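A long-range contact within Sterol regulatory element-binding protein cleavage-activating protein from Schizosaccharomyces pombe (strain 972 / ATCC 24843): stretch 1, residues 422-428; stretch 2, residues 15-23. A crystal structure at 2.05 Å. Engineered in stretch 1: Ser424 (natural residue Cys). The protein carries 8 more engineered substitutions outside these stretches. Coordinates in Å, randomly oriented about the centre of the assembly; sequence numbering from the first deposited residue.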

# COMPACT_ATOMS: atom_id res chain seq x y z
N HIS A 422 13.04 -12.10 -16.01
CA HIS A 422 12.17 -12.98 -15.28
C HIS A 422 12.98 -14.10 -14.62
O HIS A 422 13.99 -14.50 -15.16
CB HIS A 422 11.19 -13.57 -16.28
CG HIS A 422 10.00 -14.17 -15.64
ND1 HIS A 422 9.97 -15.49 -15.21
CD2 HIS A 422 8.79 -13.65 -15.35
CE1 HIS A 422 8.78 -15.75 -14.69
NE2 HIS A 422 8.04 -14.66 -14.78
N ARG A 423 12.56 -14.55 -13.44
CA ARG A 423 13.17 -15.74 -12.79
C ARG A 423 12.07 -16.53 -12.11
O ARG A 423 11.16 -15.94 -11.53
CB ARG A 423 14.10 -15.30 -11.67
CG ARG A 423 15.54 -15.20 -12.04
CD ARG A 423 16.40 -14.95 -10.81
NE ARG A 423 16.96 -13.61 -10.85
CZ ARG A 423 17.97 -13.26 -11.63
NH1 ARG A 423 18.54 -14.16 -12.43
NH2 ARG A 423 18.42 -12.01 -11.61
N SER A 424 12.17 -17.85 -12.09
CA SER A 424 11.17 -18.64 -11.43
C SER A 424 11.81 -19.78 -10.69
O SER A 424 12.90 -20.18 -11.03
CB SER A 424 10.12 -19.17 -12.40
OG SER A 424 10.77 -20.05 -13.29
N LYS A 425 11.17 -20.20 -9.61
CA LYS A 425 11.60 -21.31 -8.82
C LYS A 425 10.37 -22.19 -8.62
O LYS A 425 9.23 -21.71 -8.41
CB LYS A 425 12.19 -20.89 -7.45
CG LYS A 425 13.49 -20.09 -7.52
CD LYS A 425 14.20 -19.96 -6.20
CE LYS A 425 15.60 -19.33 -6.42
NZ LYS A 425 16.33 -19.22 -5.15
N SER A 426 10.60 -23.48 -8.77
CA SER A 426 9.60 -24.51 -8.50
C SER A 426 9.67 -24.90 -7.01
O SER A 426 10.77 -25.13 -6.46
CB SER A 426 9.90 -25.69 -9.47
OG SER A 426 8.92 -26.68 -9.39
N LEU A 427 8.54 -24.94 -6.33
CA LEU A 427 8.51 -25.16 -4.89
C LEU A 427 7.56 -26.30 -4.67
O LEU A 427 6.33 -26.15 -4.88
CB LEU A 427 8.00 -23.92 -4.17
CG LEU A 427 8.05 -23.99 -2.65
CD1 LEU A 427 7.65 -22.64 -2.02
CD2 LEU A 427 7.12 -25.01 -2.09
N LYS A 428 8.09 -27.45 -4.26
CA LYS A 428 7.23 -28.60 -3.98
C LYS A 428 6.99 -28.73 -2.50
O LYS A 428 7.94 -28.79 -1.73
CB LYS A 428 7.87 -29.89 -4.50
CG LYS A 428 7.03 -31.09 -4.18
CD LYS A 428 7.77 -32.42 -4.40
CE LYS A 428 7.69 -32.95 -5.83
NZ LYS A 428 7.67 -34.47 -5.87
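Stretch 2 (15-23) LHEEKFRIE

Two strands can pack against each other without sharing a single backbone hydrogen bond, their side chains alone bridging the gap; the contact between residues 422-428 and 15-23 of this cleavage-activating protein is a compact example. Stretch 1 is extended throughout, part of a strand that runs on in both directions. Stretch 2 begins as helix and continues from Phe20 as a strand. The two strands run in broadly the same direction, their N-to-C axes crossing at -37° with a closest approach of 8.9 Å. At that spacing the strands are too far apart to pair, as the 9.5 Å between Leu427 CA and Ile22 CA confirms; nearer the other end, Arg423 CA lies 7.9 Å from Glu17 CA, in the helix. At least 403 positions separate any two touching residues in sequence.

The alternation of an extended chain decides which residues of stretch 1 take part. Arg423, Lys425 and Leu427 direct their CA-to-CB bonds toward stretch 2, whereas that of Ser424, an engineered residue replacing cysteine, points away. Of the 428 Å² buried in all, Arg423, Phe20 and Lys425 supply the greater part.

Phe20, buried and with chi1 in the t rotamer, fills the space between the chains. Its CD2 atom is 3.8 Å from Lys425 CG and 4.2 Å from Arg423 CB, so the ring meets the aliphatic portions of two basic side chains. Its CE2 atom also lies 3.8 Å from Arg423 O, and Ser424 CA approaches the ring edge at 4.3 Å from CE2.

Lys425 supplies the polar part of the contact. Beyond an m chi1, its remaining torsions are all t, and this extended arm carries the amino group to the backbone of the other stretch. There Lys425 NZ donates hydrogen bonds to Glu17 O at 2.8 Å and to Phe20 O at 2.9 Å. One ammonium group thus ties together two carbonyls at the passage from helix to strand. Glu17 O also accepts a bond from Phe20 N at 3.2 Å, linking the same two residues within their own stretch.

The guanidinium of Arg423 reaches further back along the helix. Its NH1 atom comes within 3.5 Å of His16 CB, which lies over one face of the guanidinium, a packing contact that needs no opposite charge. At the far end, Leu427 CD1 meets Ile22 CD1 at 4.0 Å, an apolar contact that extends the packing along the strands beyond Phe20.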

# COMPACT_ATOMS: atom_id res chain seq x y z
N LEU A 15 24.65 -16.59 -8.02
CA LEU A 15 24.40 -15.59 -6.98
C LEU A 15 23.07 -14.93 -7.22
O LEU A 15 22.33 -14.75 -6.27
CB LEU A 15 25.48 -14.53 -6.90
CG LEU A 15 25.51 -13.81 -5.53
CD1 LEU A 15 26.11 -14.75 -4.47
CD2 LEU A 15 26.27 -12.48 -5.53
N HIS A 16 22.73 -14.65 -8.46
CA HIS A 16 21.41 -14.06 -8.78
C HIS A 16 20.24 -14.88 -8.28
O HIS A 16 19.30 -14.32 -7.69
CB HIS A 16 21.22 -13.78 -10.26
CG HIS A 16 22.31 -12.94 -10.84
ND1 HIS A 16 22.83 -11.83 -10.20
CD2 HIS A 16 23.00 -13.04 -12.00
CE1 HIS A 16 23.79 -11.29 -10.94
NE2 HIS A 16 23.90 -12.00 -12.04
N GLU A 17 20.32 -16.20 -8.46
CA GLU A 17 19.27 -17.10 -7.96
C GLU A 17 19.23 -17.14 -6.49
O GLU A 17 18.18 -17.23 -5.90
CB GLU A 17 19.48 -18.52 -8.45
CG GLU A 17 19.26 -18.60 -9.94
CD GLU A 17 19.55 -19.99 -10.48
OE1 GLU A 17 20.29 -20.78 -9.83
OE2 GLU A 17 19.02 -20.29 -11.55
N GLU A 18 20.41 -17.11 -5.89
CA GLU A 18 20.48 -17.16 -4.48
C GLU A 18 19.73 -16.00 -3.78
O GLU A 18 19.14 -16.17 -2.73
CB GLU A 18 21.96 -17.18 -4.06
CG GLU A 18 22.09 -17.48 -2.58
CD GLU A 18 23.53 -17.56 -2.11
OE1 GLU A 18 23.73 -17.14 -0.96
OE2 GLU A 18 24.42 -18.02 -2.89
N LYS A 19 19.83 -14.81 -4.35
CA LYS A 19 19.17 -13.61 -3.82
C LYS A 19 17.64 -13.62 -3.96
O LYS A 19 16.96 -12.85 -3.31
CB LYS A 19 19.72 -12.41 -4.55
CG LYS A 19 21.17 -12.23 -4.16
CD LYS A 19 21.83 -10.98 -4.61
CE LYS A 19 21.58 -10.69 -6.06
NZ LYS A 19 21.85 -9.26 -6.28
N PHE A 20 17.12 -14.45 -4.85
CA PHE A 20 15.66 -14.64 -4.96
C PHE A 20 15.14 -15.60 -3.89
O PHE A 20 15.44 -16.81 -3.87
CB PHE A 20 15.32 -15.14 -6.41
CG PHE A 20 13.84 -15.33 -6.66
CD1 PHE A 20 12.90 -14.61 -6.01
CD2 PHE A 20 13.41 -16.25 -7.62
CE1 PHE A 20 11.56 -14.79 -6.30
CE2 PHE A 20 12.09 -16.46 -7.87
CZ PHE A 20 11.14 -15.71 -7.22
N ARG A 21 14.34 -15.08 -2.97
CA ARG A 21 14.04 -15.86 -1.74
C ARG A 21 12.57 -15.95 -1.47
O ARG A 21 11.81 -14.96 -1.66
CB ARG A 21 14.67 -15.19 -0.49
CG ARG A 21 16.20 -15.15 -0.43
CD ARG A 21 16.82 -16.52 -0.17
NE ARG A 21 16.44 -17.07 1.14
CZ ARG A 21 16.99 -16.76 2.30
NH1 ARG A 21 17.95 -15.85 2.38
NH2 ARG A 21 16.52 -17.31 3.41
N ILE A 22 12.16 -17.07 -0.91
CA ILE A 22 10.82 -17.19 -0.32
C ILE A 22 10.93 -17.83 1.00
O ILE A 22 11.66 -18.80 1.13
CB ILE A 22 9.85 -18.01 -1.20
CG1 ILE A 22 8.59 -18.33 -0.44
CG2 ILE A 22 10.52 -19.25 -1.73
CD1 ILE A 22 7.40 -18.75 -1.30
N GLU A 23 10.26 -17.30 2.01
CA GLU A 23 10.19 -17.97 3.29
C GLU A 23 8.82 -17.73 3.93
O GLU A 23 8.29 -16.62 3.84
CB GLU A 23 11.26 -17.41 4.29
CG GLU A 23 12.73 -17.53 3.88
CD GLU A 23 13.26 -18.96 3.92
OE1 GLU A 23 14.31 -19.20 3.31
OE2 GLU A 23 12.62 -19.84 4.53